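Glycoside hydrolase family 43 (Halothermothrix orenii, PDB 4QQS) hydrolyses glycosidic bonds with alpha-L-arabinofuranosidase activity, and probably takes part in the breakdown of plant xylan. Local coordinates at residues A[10-15]-A[48-53]; A[41-46]-A[105-110]; A[137-142]-A[168-173]; A[156-161]-A[206-211]. One frame throughout, in Å; residues are numbered along the deposited sequence.

The four contacts form two pairs in the five-bladed beta-propeller. Interactions 1 and 2 share the sheet containing strands 38-44 and 51-58, where Lys-53 NZ of one lies 2.7 Å from Glu-43 OE1 of the other in a salt bridge; their centres are about 12 Å apart. Interactions 3 and 4 are joined by neighbouring strands 137-143 and 153-162, with Tyr-141 OH 2.6 Å from Gln-161 OE1. Both lie near the predicted active site: Tyr-141 is about 6 Å from Asp-126, and Ile-158 about 6 Å from Glu-195, the probable proton donor (side chain to side chain). The centres of interactions 1 and 4 are about 27 Å apart, on opposite sides of the chain's centre. Interaction 2 is remote from such sites.

Interaction 1. Residues A[10-15]-A[48-53]; sequences GGITGI and VDWELK
Two water molecules do the hydrogen bonding between Gly-10 and the backbone of Val-48 and Trp-50, and no direct hydrogen bond joins 10-15 to 48-53. One water donates to both carbonyls, lying 2.7 Å from Gly-10 O and 2.8 Å from Trp-50 O. The other accepts from Gly-10 N at 2.9 Å and donates to Val-48 O, thus spanning a gap too wide for the direct bond. Having no side chain, Gly-10 can bring its CA to 3.8 Å from Trp-50 CD1, and at its phi of 91° a side chain would collide with both the indole and the preceding carbonyl, hence the glycine. Beside it Ile-12 supplies the apolar part: its CD1 methyl rests 3.9 Å from Trp-50 CB and also reaches CG, the two side chains crossing at about a right angle. A chi1 of -60° sets CG1 beside the backbone N of Ile-12, and the extended chi2 carries CD1 on to the tryptophan. Further in, Ile-12 packs on Leu-29, Trp-42 and Val-287, so the loop leading into strand 16-23 bridges the first propeller sheet and strand 285-295. Water-bridged backbone atoms thus supply the polar link, the Ile-12 methyl on Trp-50 the apolar one.

Interaction 2. Residues A[41-46]-A[105-110]; sequences VWESPN and SPLGPF
Leu-107 meets strand 38-44 with both of its methyls. CD2 nestles against the forked end of Val-41, 3.9 Å from CG1 and 4.0 Å from CG2, branch fitting branch. The second methyl, CD1, lies 4.0 Å from Glu-43 OE1, a plain van der Waals contact with an oxygen whose polar needs are met by Lys-53. Both Val-41 and Glu-43 cross the leucine at about a right angle. Glu-43 swings CG away from its own N (chi1 -172°) and stays extended, which brings OE1 to Lys-53 and OE2 to Arg-26. Leu-107 itself is placed by a type I turn from Ser-105 to Gly-108: Gly-108 N bonds to Ser-105 O, and Leu-107 N donates to Ser-105 OG at 3.1 Å, making an ST turn. Pro-106 suits the turn's second position, its ring restricting phi to values near the -65° found here, and its carbonyl O takes a hydrogen bond from Tyr-30 OH while lying in plane at the edge of the Phe-110 ring. The loop between strands 96-103 and 111-112 of the second propeller blade leans on strand 38-44 of the first, with Leu-107 also touching Lys-53 on strand 51-58 and Pro-106 touching Tyr-28 on strand 26-32.

Interaction 3. Residues A[137-142]-A[168-173]; sequences PYIYYV and LELKGD
Ile-139 is the first residue of 137-142 to meet Leu-170. Its CG2 methyl lies 3.8 Å from Leu-170 CD2 and equally close to Leu-170 CG, so one methyl packs against CG and the CD2 branch. The isoleucine's chi1 of -172° sends CG1 anti to the backbone N and leaves CG2, wedged between N and the carbonyl carbon, to make the contact. Next along, Tyr-140 lies on the other face of the strand, where it packs on Val-160, Pro-197 and Val-199 and its OH bonds to Pro-230 O. Strand 137-143 is part of a blade of the five-bladed propeller, paired antiparallel with 124-131 and 153-162, and the loop 168-173, on its way to strand 175-178, covers the face carrying Ile-139. Tyr-141 returns to that face. Its CE2 comes to 3.9 Å from Leu-170 CD2, the two side chains approaching from opposite directions, while the ring also meets Phe-118 with planes at about 55°. A tyrosine suits this place because its flank can be greasy while its hydroxyl is gripped by two polar partners, Gln-161 and Arg-120 NH1. Gln-161 is tied in turn to the loop, its NE2 donating to Lys-171 O. Val-142, the next residue, touches Glu-195, the predicted proton donor, and Asp-126, predicted to modulate its pKa.

Interaction 4. Residues A[156-161]-A[206-211]; sequences SQIYVQ and YYMMYS
Ile-158 carries the apolar contacts, one branch to each partner. Its CD1 lies 3.9 Å from Tyr-210 CB, and its CG2 is 4.1 Å from Met-208 SD. The chi1 of -65° puts CG2 anti to the backbone N and CG1 beside it, which parts the two branches between two residues of one strand. Met-208 runs antiparallel to the isoleucine side chain, its terminal methyl folded back (chi3 -62°), and its soft, flexible thioether adapts to the branched neighbour. Tyr-210 offers its CB alone, because a chi1 of 67° turns the ring away; at the edge of that ring, in its plane, lies Met-208 O. Ile-178 touches all three side chains. The strands are not hydrogen-bonded partners: in the five-bladed propeller strand 191-202 lies beside both, parallel to 153-162 and antiparallel to 205-212, and the nearest CA atoms, those of Ile-158 and Tyr-210, are about 9 Å apart. Among the polar contacts, Tyr-210 OH bonds to Glu-185 OE2. On the far side of 156-161, Tyr-159 OH donates to Gln-157 OE1 at 2.8 Å, coming from 47° above the carbonyl plane; Asn-148 ND2 binds that same oxygen, and Gln-157 NE2 pairs with Gln-179 OE1. Ser-211 OG bonds to the backbone N of His-256, a residue of the sodium site.

Interaction 1. Residues A[10-15]-A[48-53]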
loop_
_atom_site.group_PDB
_atom_site.type_symbol
_atom_site.label_atom_id
_atom_site.label_comp_id
_atom_site.label_asym_id
_atom_site.label_seq_id
_atom_site.Cartn_x
_atom_site.Cartn_y
_atom_site.Cartn_z
ATOM N N GLY A 10 1.862 10.951 14.534
ATOM C CA GLY A 10 3.302 10.872 14.424
ATOM C C GLY A 10 3.961 12.080 13.793
ATOM O O GLY A 10 5.191 12.199 13.829
ATOM N N GLY A 11 3.170 12.953 13.173
ATOM C CA GLY A 11 3.711 14.125 12.521
ATOM C C GLY A 11 4.688 13.788 11.414
ATOM O O GLY A 11 5.658 14.512 11.186
ATOM N N ILE A 12 4.430 12.686 10.725
ATOM C CA ILE A 12 5.307 12.221 9.674
ATOM C C ILE A 12 4.844 12.812 8.353
ATOM O O ILE A 12 3.752 12.505 7.887
ATOM C CB ILE A 12 5.280 10.691 9.587
ATOM C CG1 ILE A 12 5.744 10.069 10.905
ATOM C CG2 ILE A 12 6.158 10.210 8.446
ATOM C CD1 ILE A 12 5.436 8.603 11.003
ATOM N N THR A 13 5.662 13.686 7.785
ATOM C CA THR A 13 5.341 14.348 6.536
ATOM C C THR A 13 6.435 14.061 5.519
ATOM O O THR A 13 7.439 13.418 5.821
ATOM C CB THR A 13 5.157 15.862 6.722
ATOM O OG1 THR A 13 6.429 16.448 7.018
ATOM C CG2 THR A 13 4.149 16.170 7.841
ATOM N N GLY A 14 6.208 14.510 4.292
ATOM C CA GLY A 14 7.132 14.255 3.203
ATOM C C GLY A 14 7.150 12.796 2.782
ATOM O O GLY A 14 8.165 12.308 2.269
ATOM N N ILE A 15 6.032 12.105 2.983
ATOM C CA ILE A 15 5.950 10.697 2.657
ATOM C C ILE A 15 4.792 10.409 1.723
ATOM O O ILE A 15 4.037 11.308 1.347
ATOM C CB ILE A 15 5.880 9.820 3.935
ATOM C CG1 ILE A 15 4.647 10.113 4.796
ATOM C CG2 ILE A 15 7.135 10.023 4.757
ATOM C CD1 ILE A 15 3.296 9.613 4.294
ATOM N N VAL A 48 0.275 5.280 17.553
ATOM C CA VAL A 48 0.048 6.709 17.763
ATOM C C VAL A 48 1.360 7.490 17.847
ATOM O O VAL A 48 1.536 8.514 17.180
ATOM C CB VAL A 48 -0.782 6.937 19.032
ATOM C CG1 VAL A 48 -1.021 8.423 19.260
ATOM C CG2 VAL A 48 -2.110 6.201 18.922
ATOM N N ASP A 49 2.278 7.000 18.674
ATOM C CA ASP A 49 3.574 7.640 18.877
ATOM C C ASP A 49 4.597 6.940 17.999
ATOM O O ASP A 49 4.761 5.727 18.092
ATOM C CB ASP A 49 3.977 7.532 20.347
ATOM C CG ASP A 49 2.908 8.061 21.276
ATOM O OD1 ASP A 49 2.451 9.200 21.050
ATOM O OD2 ASP A 49 2.505 7.331 22.208
ATOM N N TRP A 50 5.269 7.707 17.141
ATOM C CA TRP A 50 6.170 7.154 16.129
ATOM C C TRP A 50 7.559 7.748 16.234
ATOM O O TRP A 50 7.712 8.957 16.454
ATOM C CB TRP A 50 5.642 7.424 14.716
ATOM C CG TRP A 50 4.386 6.676 14.435
ATOM C CD1 TRP A 50 3.115 7.129 14.600
ATOM C CD2 TRP A 50 4.278 5.324 13.955
ATOM N NE1 TRP A 50 2.218 6.149 14.255
ATOM C CE2 TRP A 50 2.909 5.031 13.862
ATOM C CE3 TRP A 50 5.203 4.331 13.615
ATOM C CZ2 TRP A 50 2.440 3.795 13.417
ATOM C CZ3 TRP A 50 4.743 3.106 13.204
ATOM C CH2 TRP A 50 3.370 2.844 13.107
ATOM N N GLU A 51 8.567 6.887 16.068
ATOM C CA GLU A 51 9.959 7.321 16.099
ATOM C C GLU A 51 10.667 6.858 14.822
ATOM O O GLU A 51 10.602 5.690 14.441
ATOM C CB GLU A 51 10.663 6.855 17.372
ATOM C CG GLU A 51 10.746 5.377 17.544
ATOM C CD GLU A 51 11.436 4.964 18.832
ATOM O OE1 GLU A 51 12.240 5.747 19.391
ATOM O OE2 GLU A 51 11.172 3.836 19.282
ATOM N N LEU A 52 11.333 7.790 14.160
ATOM C CA LEU A 52 12.086 7.490 12.954
ATOM C C LEU A 52 13.316 6.660 13.300
ATOM O O LEU A 52 14.061 7.010 14.208
ATOM C CB LEU A 52 12.489 8.808 12.306
ATOM C CG LEU A 52 13.398 8.720 11.085
ATOM C CD1 LEU A 52 12.769 7.897 9.957
ATOM C CD2 LEU A 52 13.761 10.117 10.591
ATOM N N LYS A 53 13.534 5.570 12.560
ATOM C CA LYS A 53 14.631 4.638 12.810
ATOM C C LYS A 53 15.543 4.406 11.605
ATOM O O LYS A 53 16.231 3.389 11.541
ATOM C CB LYS A 53 14.097 3.294 13.315
ATOM C CG LYS A 53 13.277 3.394 14.601
ATOM C CD LYS A 53 13.829 2.486 15.700
ATOM C CE LYS A 53 13.193 2.747 17.054
ATOM N NZ LYS A 53 13.327 1.579 17.985
HETATM O O HOH W 1 7.514 11.252 14.821
HETATM O O HOH W 2 0.635 11.175 17.111
#

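Interaction 2. Residues A[41-46]-A[105-110]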
loop_
_atom_site.group_PDB
_atom_site.type_symbol
_atom_site.label_atom_id
_atom_site.label_comp_id
_atom_site.label_asym_id
_atom_site.label_seq_id
_atom_site.Cartn_x
_atom_site.Cartn_y
_atom_site.Cartn_z
ATOM N N VAL A 41 12.016 3.729 7.872
ATOM C CA VAL A 41 11.169 2.968 8.776
ATOM C C VAL A 41 10.992 3.754 10.076
ATOM O O VAL A 41 11.933 4.380 10.564
ATOM C CB VAL A 41 11.725 1.542 9.031
ATOM C CG1 VAL A 41 13.130 1.580 9.623
ATOM C CG2 VAL A 41 10.765 0.718 9.883
ATOM N N TRP A 42 9.764 3.730 10.591
ATOM C CA TRP A 42 9.416 4.304 11.879
ATOM C C TRP A 42 8.852 3.182 12.747
ATOM O O TRP A 42 8.228 2.238 12.245
ATOM C CB TRP A 42 8.359 5.398 11.739
ATOM C CG TRP A 42 8.728 6.615 10.940
ATOM C CD1 TRP A 42 9.025 7.846 11.445
ATOM C CD2 TRP A 42 8.807 6.746 9.507
ATOM N NE1 TRP A 42 9.273 8.732 10.429
ATOM C CE2 TRP A 42 9.147 8.088 9.231
ATOM C CE3 TRP A 42 8.598 5.873 8.432
ATOM C CZ2 TRP A 42 9.299 8.573 7.937
ATOM C CZ3 TRP A 42 8.745 6.369 7.146
ATOM C CH2 TRP A 42 9.090 7.700 6.913
ATOM N N GLU A 43 9.043 3.302 14.055
ATOM C CA GLU A 43 8.568 2.300 14.992
ATOM C C GLU A 43 7.595 2.915 15.997
ATOM O O GLU A 43 7.748 4.078 16.398
ATOM C CB GLU A 43 9.752 1.675 15.727
ATOM C CG GLU A 43 9.374 0.484 16.582
ATOM C CD GLU A 43 10.538 -0.078 17.369
ATOM O OE1 GLU A 43 11.637 -0.198 16.803
ATOM O OE2 GLU A 43 10.347 -0.403 18.559
ATOM N N SER A 44 6.609 2.124 16.427
ATOM C CA SER A 44 5.643 2.540 17.442
ATOM C C SER A 44 5.209 1.349 18.280
ATOM O O SER A 44 5.106 0.240 17.774
ATOM C CB SER A 44 4.404 3.111 16.751
ATOM O OG SER A 44 3.380 3.426 17.676
ATOM N N PRO A 45 4.873 1.583 19.556
ATOM C CA PRO A 45 4.279 0.514 20.364
ATOM C C PRO A 45 2.753 0.522 20.293
ATOM O O PRO A 45 2.111 -0.414 20.782
ATOM C CB PRO A 45 4.730 0.876 21.782
ATOM C CG PRO A 45 4.751 2.359 21.772
ATOM C CD PRO A 45 5.244 2.743 20.383
ATOM N N ASN A 46 2.163 1.575 19.739
ATOM C CA ASN A 46 0.729 1.806 19.928
ATOM C C ASN A 46 -0.029 2.396 18.733
ATOM O O ASN A 46 -1.218 2.664 18.855
ATOM C CB ASN A 46 0.506 2.691 21.163
ATOM C CG ASN A 46 1.173 4.049 21.041
ATOM O OD1 ASN A 46 1.630 4.429 19.964
ATOM N ND2 ASN A 46 1.249 4.779 22.146
ATOM N N SER A 105 15.786 -8.660 10.480
ATOM C CA SER A 105 15.216 -7.698 11.426
ATOM C C SER A 105 14.275 -6.729 10.719
ATOM O O SER A 105 14.542 -6.344 9.583
ATOM C CB SER A 105 16.343 -6.883 12.060
ATOM O OG SER A 105 15.839 -5.682 12.633
ATOM N N PRO A 106 13.191 -6.307 11.392
ATOM C CA PRO A 106 12.283 -5.357 10.736
ATOM C C PRO A 106 12.916 -3.998 10.461
ATOM O O PRO A 106 12.441 -3.274 9.598
ATOM C CB PRO A 106 11.129 -5.226 11.735
ATOM C CG PRO A 106 11.722 -5.605 13.043
ATOM C CD PRO A 106 12.709 -6.685 12.731
ATOM N N LEU A 107 13.973 -3.638 11.181
ATOM C CA LEU A 107 14.633 -2.350 10.959
ATOM C C LEU A 107 15.737 -2.410 9.914
ATOM O O LEU A 107 16.369 -1.392 9.619
ATOM C CB LEU A 107 15.190 -1.805 12.275
ATOM C CG LEU A 107 14.136 -1.542 13.352
ATOM C CD1 LEU A 107 14.816 -1.071 14.621
ATOM C CD2 LEU A 107 13.083 -0.523 12.894
ATOM N N GLY A 108 15.971 -3.591 9.349
ATOM C CA GLY A 108 16.968 -3.740 8.310
ATOM C C GLY A 108 18.354 -4.031 8.859
ATOM O O GLY A 108 18.510 -4.330 10.043
ATOM N N PRO A 109 19.377 -3.951 8.002
ATOM C CA PRO A 109 19.277 -3.569 6.593
ATOM C C PRO A 109 18.658 -4.663 5.738
ATOM O O PRO A 109 18.987 -5.838 5.877
ATOM C CB PRO A 109 20.734 -3.338 6.191
ATOM C CG PRO A 109 21.515 -4.228 7.090
ATOM C CD PRO A 109 20.771 -4.236 8.389
ATOM N N PHE A 110 17.761 -4.263 4.846
ATOM C CA PHE A 110 17.230 -5.174 3.850
ATOM C C PHE A 110 18.211 -5.280 2.685
ATOM O O PHE A 110 18.792 -4.279 2.244
ATOM C CB PHE A 110 15.855 -4.700 3.362
ATOM C CG PHE A 110 14.741 -5.006 4.328
ATOM C CD1 PHE A 110 14.552 -4.248 5.472
ATOM C CD2 PHE A 110 13.885 -6.070 4.106
ATOM C CE1 PHE A 110 13.537 -4.552 6.367
ATOM C CE2 PHE A 110 12.870 -6.363 4.988
ATOM C CZ PHE A 110 12.701 -5.608 6.117
#

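Interaction 3. Residues A[137-142]-A[168-173]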
loop_
_atom_site.group_PDB
_atom_site.type_symbol
_atom_site.label_atom_id
_atom_site.label_comp_id
_atom_site.label_asym_id
_atom_site.label_seq_id
_atom_site.Cartn_x
_atom_site.Cartn_y
_atom_site.Cartn_z
ATOM N N PRO A 137 1.136 -17.921 -1.372
ATOM C CA PRO A 137 1.386 -16.503 -1.624
ATOM C C PRO A 137 0.797 -16.032 -2.945
ATOM O O PRO A 137 0.820 -16.747 -3.953
ATOM C CB PRO A 137 2.914 -16.433 -1.685
ATOM C CG PRO A 137 3.359 -17.804 -2.093
ATOM C CD PRO A 137 2.290 -18.766 -1.733
ATOM N N TYR A 138 0.282 -14.808 -2.921
ATOM C CA TYR A 138 -0.200 -14.125 -4.104
ATOM C C TYR A 138 0.376 -12.724 -4.125
ATOM O O TYR A 138 0.441 -12.075 -3.096
ATOM C CB TYR A 138 -1.726 -14.025 -4.089
ATOM C CG TYR A 138 -2.421 -15.359 -4.057
ATOM C CD1 TYR A 138 -2.679 -16.001 -2.853
ATOM C CD2 TYR A 138 -2.802 -15.996 -5.228
ATOM C CE1 TYR A 138 -3.305 -17.228 -2.813
ATOM C CE2 TYR A 138 -3.423 -17.242 -5.200
ATOM C CZ TYR A 138 -3.666 -17.848 -3.983
ATOM O OH TYR A 138 -4.297 -19.072 -3.921
ATOM N N ILE A 139 0.787 -12.267 -5.296
ATOM C CA ILE A 139 1.246 -10.902 -5.461
ATOM C C ILE A 139 0.237 -10.119 -6.284
ATOM O O ILE A 139 -0.172 -10.544 -7.361
ATOM C CB ILE A 139 2.678 -10.837 -6.061
ATOM C CG1 ILE A 139 3.201 -9.395 -6.024
ATOM C CG2 ILE A 139 2.740 -11.422 -7.464
ATOM C CD1 ILE A 139 4.680 -9.271 -6.380
ATOM N N TYR A 140 -0.170 -8.980 -5.734
ATOM C CA TYR A 140 -1.024 -8.007 -6.406
ATOM C C TYR A 140 -0.114 -6.853 -6.775
ATOM O O TYR A 140 0.699 -6.440 -5.973
ATOM C CB TYR A 140 -2.140 -7.538 -5.443
ATOM C CG TYR A 140 -3.069 -8.653 -5.065
ATOM C CD1 TYR A 140 -2.762 -9.528 -4.035
ATOM C CD2 TYR A 140 -4.239 -8.864 -5.760
ATOM C CE1 TYR A 140 -3.588 -10.599 -3.733
ATOM C CE2 TYR A 140 -5.084 -9.921 -5.457
ATOM C CZ TYR A 140 -4.752 -10.795 -4.442
ATOM O OH TYR A 140 -5.524 -11.875 -4.122
ATOM N N TYR A 141 -0.226 -6.348 -7.996
ATOM C CA TYR A 141 0.674 -5.295 -8.432
ATOM C C TYR A 141 0.018 -4.469 -9.521
ATOM O O TYR A 141 -0.981 -4.867 -10.105
ATOM C CB TYR A 141 2.004 -5.883 -8.913
ATOM C CG TYR A 141 1.869 -6.884 -10.040
ATOM C CD1 TYR A 141 1.926 -6.489 -11.358
ATOM C CD2 TYR A 141 1.669 -8.233 -9.784
ATOM C CE1 TYR A 141 1.809 -7.405 -12.390
ATOM C CE2 TYR A 141 1.540 -9.157 -10.814
ATOM C CZ TYR A 141 1.619 -8.738 -12.114
ATOM O OH TYR A 141 1.491 -9.619 -13.174
ATOM N N VAL A 142 0.605 -3.313 -9.790
ATOM C CA VAL A 142 0.050 -2.362 -10.734
ATOM C C VAL A 142 0.876 -2.331 -12.014
ATOM O O VAL A 142 2.095 -2.165 -11.978
ATOM C CB VAL A 142 0.009 -0.954 -10.123
ATOM C CG1 VAL A 142 -0.411 0.083 -11.144
ATOM C CG2 VAL A 142 -0.949 -0.940 -8.927
ATOM N N LEU A 168 10.049 -16.220 -5.642
ATOM C CA LEU A 168 10.915 -15.806 -6.753
ATOM C C LEU A 168 10.286 -15.897 -8.146
ATOM O O LEU A 168 10.841 -15.339 -9.101
ATOM C CB LEU A 168 12.216 -16.606 -6.739
ATOM C CG LEU A 168 13.007 -16.561 -5.435
ATOM C CD1 LEU A 168 14.234 -17.452 -5.547
ATOM C CD2 LEU A 168 13.406 -15.147 -5.048
ATOM N N GLU A 169 9.153 -16.596 -8.271
ATOM C CA GLU A 169 8.488 -16.759 -9.556
ATOM C C GLU A 169 7.047 -16.354 -9.417
ATOM O O GLU A 169 6.414 -16.649 -8.395
ATOM C CB GLU A 169 8.537 -18.218 -10.018
ATOM C CG GLU A 169 7.940 -18.443 -11.428
ATOM C CD GLU A 169 7.322 -19.823 -11.661
ATOM O OE1 GLU A 169 7.286 -20.669 -10.739
ATOM O OE2 GLU A 169 6.862 -20.068 -12.799
ATOM N N LEU A 170 6.535 -15.708 -10.456
ATOM C CA LEU A 170 5.122 -15.410 -10.558
ATOM C C LEU A 170 4.529 -16.473 -11.486
ATOM O O LEU A 170 4.937 -16.598 -12.651
ATOM C CB LEU A 170 4.914 -14.007 -11.107
ATOM C CG LEU A 170 5.125 -12.853 -10.120
ATOM C CD1 LEU A 170 6.559 -12.699 -9.647
ATOM C CD2 LEU A 170 4.663 -11.563 -10.724
ATOM N N LYS A 171 3.607 -17.277 -10.962
ATOM C CA LYS A 171 3.105 -18.443 -11.692
ATOM C C LYS A 171 2.137 -18.051 -12.788
ATOM O O LYS A 171 1.309 -17.159 -12.610
ATOM C CB LYS A 171 2.399 -19.406 -10.725
ATOM C CG LYS A 171 3.309 -20.078 -9.703
ATOM C CD LYS A 171 2.506 -20.946 -8.724
ATOM C CE LYS A 171 3.059 -22.337 -8.576
ATOM N NZ LYS A 171 2.135 -23.223 -7.823
ATOM N N GLY A 172 2.216 -18.767 -13.903
ATOM C CA GLY A 172 1.228 -18.648 -14.948
ATOM C C GLY A 172 1.153 -17.275 -15.573
ATOM O O GLY A 172 2.122 -16.520 -15.560
ATOM N N ASP A 173 -0.012 -16.970 -16.130
ATOM C CA ASP A 173 -0.240 -15.694 -16.783
ATOM C C ASP A 173 -0.740 -14.679 -15.766
ATOM O O ASP A 173 -1.419 -15.027 -14.806
ATOM C CB ASP A 173 -1.311 -15.848 -17.865
ATOM C CG ASP A 173 -0.890 -16.756 -19.001
ATOM O OD1 ASP A 173 0.315 -16.825 -19.319
ATOM O OD2 ASP A 173 -1.785 -17.376 -19.608
#

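Interaction 4. Residues A[156-161]-A[206-211]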
loop_
_atom_site.group_PDB
_atom_site.type_symbol
_atom_site.label_atom_id
_atom_site.label_comp_id
_atom_site.label_asym_id
_atom_site.label_seq_id
_atom_site.Cartn_x
_atom_site.Cartn_y
_atom_site.Cartn_z
ATOM N N SER A 156 -3.740 2.753 -15.008
ATOM C CA SER A 156 -3.143 1.832 -14.054
ATOM C C SER A 156 -4.136 0.741 -13.700
ATOM O O SER A 156 -5.252 1.026 -13.258
ATOM C CB SER A 156 -2.679 2.559 -12.793
ATOM O OG SER A 156 -1.525 3.337 -13.063
ATOM N N GLN A 157 -3.732 -0.503 -13.938
ATOM C CA GLN A 157 -4.532 -1.697 -13.670
ATOM C C GLN A 157 -3.861 -2.539 -12.593
ATOM O O GLN A 157 -2.630 -2.590 -12.536
ATOM C CB GLN A 157 -4.613 -2.567 -14.925
ATOM C CG GLN A 157 -5.141 -1.904 -16.174
ATOM C CD GLN A 157 -5.004 -2.851 -17.350
ATOM O OE1 GLN A 157 -3.895 -3.260 -17.687
ATOM N NE2 GLN A 157 -6.125 -3.260 -17.932
ATOM N N ILE A 158 -4.663 -3.212 -11.767
ATOM C CA ILE A 158 -4.132 -4.146 -10.784
ATOM C C ILE A 158 -4.268 -5.573 -11.285
ATOM O O ILE A 158 -5.368 -5.994 -11.637
ATOM C CB ILE A 158 -4.824 -3.971 -9.424
ATOM C CG1 ILE A 158 -4.504 -2.589 -8.846
ATOM C CG2 ILE A 158 -4.405 -5.069 -8.441
ATOM C CD1 ILE A 158 -5.417 -2.155 -7.704
ATOM N N TYR A 159 -3.135 -6.272 -11.319
ATOM C CA TYR A 159 -3.041 -7.674 -11.670
ATOM C C TYR A 159 -2.705 -8.488 -10.430
ATOM O O TYR A 159 -2.197 -7.971 -9.441
ATOM C CB TYR A 159 -1.954 -7.884 -12.741
ATOM C CG TYR A 159 -2.361 -7.399 -14.103
ATOM C CD1 TYR A 159 -2.252 -6.054 -14.444
ATOM C CD2 TYR A 159 -2.879 -8.271 -15.048
ATOM C CE1 TYR A 159 -2.647 -5.582 -15.671
ATOM C CE2 TYR A 159 -3.281 -7.807 -16.295
ATOM C CZ TYR A 159 -3.161 -6.465 -16.595
ATOM O OH TYR A 159 -3.564 -6.015 -17.830
ATOM N N VAL A 160 -2.970 -9.785 -10.519
ATOM C CA VAL A 160 -2.595 -10.731 -9.485
ATOM C C VAL A 160 -1.999 -11.976 -10.115
ATOM O O VAL A 160 -2.435 -12.432 -11.174
ATOM C CB VAL A 160 -3.799 -11.102 -8.572
ATOM C CG1 VAL A 160 -4.973 -11.663 -9.369
ATOM C CG2 VAL A 160 -3.384 -12.067 -7.466
ATOM N N GLN A 161 -0.985 -12.520 -9.450
ATOM C CA GLN A 161 -0.503 -13.865 -9.733
ATOM C C GLN A 161 -0.189 -14.586 -8.439
ATOM O O GLN A 161 0.287 -14.002 -7.470
ATOM C CB GLN A 161 0.757 -13.836 -10.609
ATOM C CG GLN A 161 0.453 -13.439 -12.040
ATOM C CD GLN A 161 1.677 -13.269 -12.895
ATOM O OE1 GLN A 161 2.209 -12.160 -13.027
ATOM N NE2 GLN A 161 2.134 -14.361 -13.494
ATOM N N TYR A 206 -12.451 -12.483 0.346
ATOM C CA TYR A 206 -11.248 -11.681 0.196
ATOM C C TYR A 206 -11.647 -10.264 -0.192
ATOM O O TYR A 206 -12.504 -10.062 -1.043
ATOM C CB TYR A 206 -10.334 -12.290 -0.866
ATOM C CG TYR A 206 -9.945 -13.717 -0.558
ATOM C CD1 TYR A 206 -10.764 -14.770 -0.934
ATOM C CD2 TYR A 206 -8.773 -14.021 0.106
ATOM C CE1 TYR A 206 -10.431 -16.079 -0.657
ATOM C CE2 TYR A 206 -8.426 -15.337 0.390
ATOM C CZ TYR A 206 -9.259 -16.367 -0.005
ATOM O OH TYR A 206 -8.939 -17.683 0.238
ATOM N N TYR A 207 -11.018 -9.287 0.461
ATOM C CA TYR A 207 -11.345 -7.877 0.281
ATOM C C TYR A 207 -10.084 -7.137 -0.123
ATOM O O TYR A 207 -9.107 -7.126 0.616
ATOM C CB TYR A 207 -11.890 -7.292 1.592
ATOM C CG TYR A 207 -13.201 -7.911 1.979
ATOM C CD1 TYR A 207 -13.264 -9.158 2.607
ATOM C CD2 TYR A 207 -14.388 -7.287 1.664
ATOM C CE1 TYR A 207 -14.471 -9.748 2.908
ATOM C CE2 TYR A 207 -15.612 -7.870 1.984
ATOM C CZ TYR A 207 -15.640 -9.094 2.606
ATOM O OH TYR A 207 -16.835 -9.698 2.910
ATOM N N MET A 208 -10.107 -6.525 -1.300
ATOM C CA MET A 208 -8.978 -5.760 -1.809
ATOM C C MET A 208 -9.324 -4.288 -1.702
ATOM O O MET A 208 -10.203 -3.794 -2.410
ATOM C CB MET A 208 -8.717 -6.073 -3.285
ATOM C CG MET A 208 -7.506 -5.301 -3.835
ATOM S SD MET A 208 -7.417 -5.245 -5.611
ATOM C CE MET A 208 -7.267 -6.999 -5.915
ATOM N N MET A 209 -8.649 -3.600 -0.801
ATOM C CA MET A 209 -8.696 -2.153 -0.746
ATOM C C MET A 209 -7.752 -1.606 -1.820
ATOM O O MET A 209 -6.723 -2.218 -2.119
ATOM C CB MET A 209 -8.290 -1.690 0.651
ATOM C CG MET A 209 -9.236 -2.203 1.703
ATOM S SD MET A 209 -8.726 -1.917 3.391
ATOM C CE MET A 209 -9.237 -0.198 3.510
ATOM N N TYR A 210 -8.090 -0.450 -2.381
ATOM C CA TYR A 210 -7.275 0.132 -3.442
ATOM C C TYR A 210 -7.621 1.612 -3.515
ATOM O O TYR A 210 -8.631 2.058 -2.965
ATOM C CB TYR A 210 -7.519 -0.566 -4.800
ATOM C CG TYR A 210 -8.904 -0.312 -5.331
ATOM C CD1 TYR A 210 -9.985 -1.090 -4.954
ATOM C CD2 TYR A 210 -9.149 0.754 -6.189
ATOM C CE1 TYR A 210 -11.256 -0.811 -5.410
ATOM C CE2 TYR A 210 -10.421 1.036 -6.640
ATOM C CZ TYR A 210 -11.473 0.247 -6.257
ATOM O OH TYR A 210 -12.761 0.475 -6.701
ATOM N N SER A 211 -6.784 2.358 -4.228
ATOM C CA SER A 211 -6.979 3.787 -4.409
ATOM C C SER A 211 -7.229 4.135 -5.867
ATOM O O SER A 211 -6.734 3.456 -6.783
ATOM C CB SER A 211 -5.748 4.541 -3.916
ATOM O OG SER A 211 -5.546 4.311 -2.527
#